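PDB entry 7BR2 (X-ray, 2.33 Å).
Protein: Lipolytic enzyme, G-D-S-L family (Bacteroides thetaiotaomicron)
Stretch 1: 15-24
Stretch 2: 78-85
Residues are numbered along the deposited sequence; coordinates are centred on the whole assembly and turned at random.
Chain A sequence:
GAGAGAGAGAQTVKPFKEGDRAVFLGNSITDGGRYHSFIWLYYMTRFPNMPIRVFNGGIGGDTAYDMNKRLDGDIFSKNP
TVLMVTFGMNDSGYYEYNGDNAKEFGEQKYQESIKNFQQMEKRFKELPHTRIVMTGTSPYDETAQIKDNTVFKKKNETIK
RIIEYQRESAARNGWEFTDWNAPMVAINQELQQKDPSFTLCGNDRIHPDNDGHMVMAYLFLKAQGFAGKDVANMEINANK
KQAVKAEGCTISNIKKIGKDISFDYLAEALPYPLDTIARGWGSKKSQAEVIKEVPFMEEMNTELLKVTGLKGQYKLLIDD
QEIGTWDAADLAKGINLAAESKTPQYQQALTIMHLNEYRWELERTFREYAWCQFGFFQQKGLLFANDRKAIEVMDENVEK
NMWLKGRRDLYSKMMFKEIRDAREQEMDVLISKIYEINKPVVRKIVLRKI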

# COMPACT_ATOMS: atom_id res chain seq x y z
N PRO A 15 -4.64 9.82 10.40
CA PRO A 15 -3.35 9.17 10.17
C PRO A 15 -2.98 8.23 11.31
O PRO A 15 -3.46 8.36 12.43
CB PRO A 15 -2.36 10.34 10.10
CG PRO A 15 -3.10 11.52 10.70
CD PRO A 15 -4.54 11.29 10.43
N PHE A 16 -2.11 7.27 11.01
CA PHE A 16 -1.56 6.44 12.07
C PHE A 16 -0.54 7.25 12.88
O PHE A 16 0.11 8.16 12.36
CB PHE A 16 -0.90 5.18 11.46
CG PHE A 16 -1.80 4.38 10.55
CD1 PHE A 16 -3.12 4.15 10.88
CD2 PHE A 16 -1.32 3.86 9.34
CE1 PHE A 16 -3.96 3.41 10.04
CE2 PHE A 16 -2.15 3.12 8.49
CZ PHE A 16 -3.47 2.90 8.84
N LYS A 17 -0.41 6.92 14.16
CA LYS A 17 0.53 7.60 15.05
C LYS A 17 1.43 6.57 15.73
O LYS A 17 1.24 5.36 15.57
CB LYS A 17 -0.19 8.47 16.10
CG LYS A 17 -0.93 7.67 17.16
CD LYS A 17 -1.64 8.59 18.17
CE LYS A 17 -2.43 7.80 19.24
NZ LYS A 17 -1.57 6.99 20.16
N GLU A 18 2.43 7.05 16.48
CA GLU A 18 3.44 6.16 17.06
C GLU A 18 2.80 5.02 17.83
O GLU A 18 1.88 5.23 18.61
CB GLU A 18 4.39 6.94 17.96
CG GLU A 18 5.50 6.08 18.59
CD GLU A 18 5.19 5.57 20.01
OE1 GLU A 18 5.64 4.45 20.36
OE2 GLU A 18 4.48 6.27 20.76
N GLY A 19 3.27 3.80 17.58
CA GLY A 19 2.79 2.65 18.30
C GLY A 19 1.54 1.99 17.76
O GLY A 19 1.07 1.01 18.34
N ASP A 20 0.97 2.51 16.67
CA ASP A 20 -0.24 1.93 16.10
C ASP A 20 0.04 0.53 15.55
O ASP A 20 1.17 0.18 15.19
CB ASP A 20 -0.78 2.83 14.99
CG ASP A 20 -1.92 3.74 15.46
OD1 ASP A 20 -2.62 3.39 16.44
OD2 ASP A 20 -2.09 4.83 14.87
N ARG A 21 -0.99 -0.29 15.56
CA ARG A 21 -0.99 -1.61 14.94
C ARG A 21 -2.17 -1.61 13.96
O ARG A 21 -3.32 -1.79 14.37
CB ARG A 21 -1.11 -2.71 16.00
CG ARG A 21 0.02 -2.66 17.04
CD ARG A 21 -0.27 -3.55 18.25
NE ARG A 21 -0.34 -4.98 17.90
CZ ARG A 21 0.72 -5.75 17.64
NH1 ARG A 21 1.96 -5.24 17.65
NH2 ARG A 21 0.55 -7.03 17.34
N ALA A 22 -1.88 -1.34 12.70
CA ALA A 22 -2.90 -1.19 11.67
C ALA A 22 -3.04 -2.50 10.90
O ALA A 22 -2.14 -2.89 10.16
CB ALA A 22 -2.53 -0.05 10.72
N VAL A 23 -4.18 -3.18 11.07
CA VAL A 23 -4.45 -4.45 10.40
C VAL A 23 -5.40 -4.21 9.24
O VAL A 23 -6.47 -3.61 9.43
CB VAL A 23 -5.04 -5.48 11.38
CG1 VAL A 23 -5.32 -6.79 10.64
CG2 VAL A 23 -4.12 -5.70 12.58
N PHE A 24 -5.01 -4.68 8.05
CA PHE A 24 -5.82 -4.56 6.83
C PHE A 24 -6.50 -5.89 6.54
O PHE A 24 -5.88 -6.79 5.97
CB PHE A 24 -4.96 -4.13 5.65
CG PHE A 24 -4.52 -2.70 5.71
CD1 PHE A 24 -3.37 -2.34 6.40
CD2 PHE A 24 -5.25 -1.71 5.07
CE1 PHE A 24 -2.96 -1.01 6.46
CE2 PHE A 24 -4.85 -0.39 5.11
CZ PHE A 24 -3.70 -0.03 5.82
N LYS A 78 -4.19 -10.20 16.60
CA LYS A 78 -3.10 -9.28 16.34
C LYS A 78 -3.24 -7.98 17.14
O LYS A 78 -2.38 -7.10 17.02
CB LYS A 78 -3.01 -8.98 14.84
CG LYS A 78 -2.51 -10.16 13.99
CD LYS A 78 -2.77 -9.94 12.49
CE LYS A 78 -2.13 -11.04 11.65
NZ LYS A 78 -2.56 -12.44 12.01
N ASN A 79 -4.31 -7.85 17.92
CA ASN A 79 -4.57 -6.68 18.72
C ASN A 79 -4.43 -5.38 17.92
O ASN A 79 -3.55 -4.57 18.17
CB ASN A 79 -3.63 -6.64 19.94
CG ASN A 79 -3.95 -7.72 20.97
OD1 ASN A 79 -5.07 -8.27 21.03
ND2 ASN A 79 -2.96 -8.05 21.78
N PRO A 80 -5.27 -5.20 16.90
CA PRO A 80 -5.21 -3.94 16.15
C PRO A 80 -5.62 -2.77 17.02
O PRO A 80 -6.51 -2.88 17.88
CB PRO A 80 -6.22 -4.17 15.01
CG PRO A 80 -7.21 -5.12 15.58
CD PRO A 80 -6.38 -6.06 16.44
N THR A 81 -4.91 -1.65 16.84
CA THR A 81 -5.37 -0.34 17.29
C THR A 81 -6.20 0.34 16.21
O THR A 81 -7.10 1.13 16.54
CB THR A 81 -4.18 0.55 17.69
OG1 THR A 81 -3.35 0.82 16.55
CG2 THR A 81 -3.34 -0.07 18.81
N VAL A 82 -5.93 0.04 14.95
CA VAL A 82 -6.71 0.50 13.81
C VAL A 82 -6.95 -0.69 12.89
O VAL A 82 -6.00 -1.35 12.47
CB VAL A 82 -5.99 1.63 13.04
CG1 VAL A 82 -6.93 2.25 12.02
CG2 VAL A 82 -5.48 2.71 14.00
N LEU A 83 -8.22 -0.93 12.55
CA LEU A 83 -8.62 -2.08 11.74
C LEU A 83 -9.32 -1.57 10.48
O LEU A 83 -10.34 -0.89 10.57
CB LEU A 83 -9.55 -3.02 12.52
CG LEU A 83 -10.16 -4.22 11.78
CD1 LEU A 83 -9.09 -5.17 11.31
CD2 LEU A 83 -11.17 -4.96 12.65
N MET A 84 -8.74 -1.86 9.32
CA MET A 84 -9.36 -1.57 8.04
C MET A 84 -10.06 -2.83 7.53
O MET A 84 -9.52 -3.93 7.62
CB MET A 84 -8.32 -1.07 7.04
CG MET A 84 -8.00 0.42 7.16
SD MET A 84 -7.32 0.95 8.76
CE MET A 84 -5.78 0.03 8.84
N VAL A 85 -11.28 -2.66 7.01
CA VAL A 85 -12.14 -3.77 6.60
C VAL A 85 -12.57 -3.55 5.15
O VAL A 85 -13.19 -2.53 4.84
CB VAL A 85 -13.36 -3.92 7.53
CG1 VAL A 85 -14.23 -5.10 7.12
CG2 VAL A 85 -12.93 -4.04 8.99

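Two neighbouring strands, Arg21 to Phe24 and Val82 to Val85, run side by side in parallel, their axes only 13° apart. The loop residues leading into each strand add a polar contact at one end, and the two stretches together bury 644 Å² of surface.

Lys78, first in stretch 2, offers its carbonyl O to Arg21 and its CB to Val23. Lys78 O accepts hydrogen bonds from Arg21 NH2 at 2.9 Å and Arg21 NE at 3.1 Å, so NE and NH2 converge on this one oxygen at the edge of the guanidinium, where Asn79 O lies as well. A backbone carbonyl lying outside a strand pairing can be met by a long side chain with several N-H donors, such as arginine. The aliphatic part of Lys78 is useful too: Lys78 CB lies 4.1 Å from Val23 CG2, while the end of the side chain leads away and its NZ is bound elsewhere in the structure. Asn79 follows with positive phi and psi (49/62), a conformation that asparagine tolerates better than most residues. Asn79 O receives a weak hydrogen bond from Arg21 NE at 3.2 Å, again near the guanidinium plane.

Pro80 has no N-H to offer, but its ring is a compact apolar surface, and Pro80 CB packs 3.6 Å from Val23 CG2. Pro80 CA also approaches Arg21 O at 3.4 Å in a CA-H...O contact.

Thr81 directs its CA-to-CB bond toward stretch 1 and uses its hydroxyl in both roles. Thr81 OG1 donates to Asp20 OD1 at 2.7 Å and accepts from the backbone, Arg21 N to Thr81 OG1 being 2.8 Å. The Thr81 backbone N in turn donates to Arg21 O at 2.9 Å. The buried carboxylate of Asp20 is engaged through both oxygens, since Asp20 OD2 accepts from Lys17 N at 2.8 Å, across the type II turn from Lys17 to Asp20. Within that turn Gly19 adopts phi/psi of 86/0, where a CB would be jammed against the preceding carbonyl oxygen.

At Val82 the regular parallel ladder begins. Val82 N donates to Arg21 O at 3.2 Å, in almost straight geometry, and Val82 O accepts from Val23 N at 2.9 Å. Val82 thus bonds to the residues before and after its bridge partner, Ala22. The beta-branched side chain suits an extended backbone, and Val82 CG1 meets the edge of the Phe16 ring, 3.8 Å from Phe16 CE1.

Leu83 pairs with Val23, and both side chains lie on the face opposite that of Ala22 and Val82. Leu83 CD1 lies 4.1 Å from Val23 CB, joining two buried aliphatic groups.

Met84 returns to the face of Ala22, Val82 and Phe24. Met84 N donates to Val23 O at 2.9 Å. The flexible, unbranched side chain folds so that Met84 CE sits over one face of the Phe24 ring, 3.8 Å from the ring centroid, a CH-pi contact. Met84 CE is also 3.7 Å from Phe16 CZ and 3.8 Å from Ala22 CB; the small alanine is itself buried beside it. Val85 continues the strand but points away and makes no contact with stretch 1.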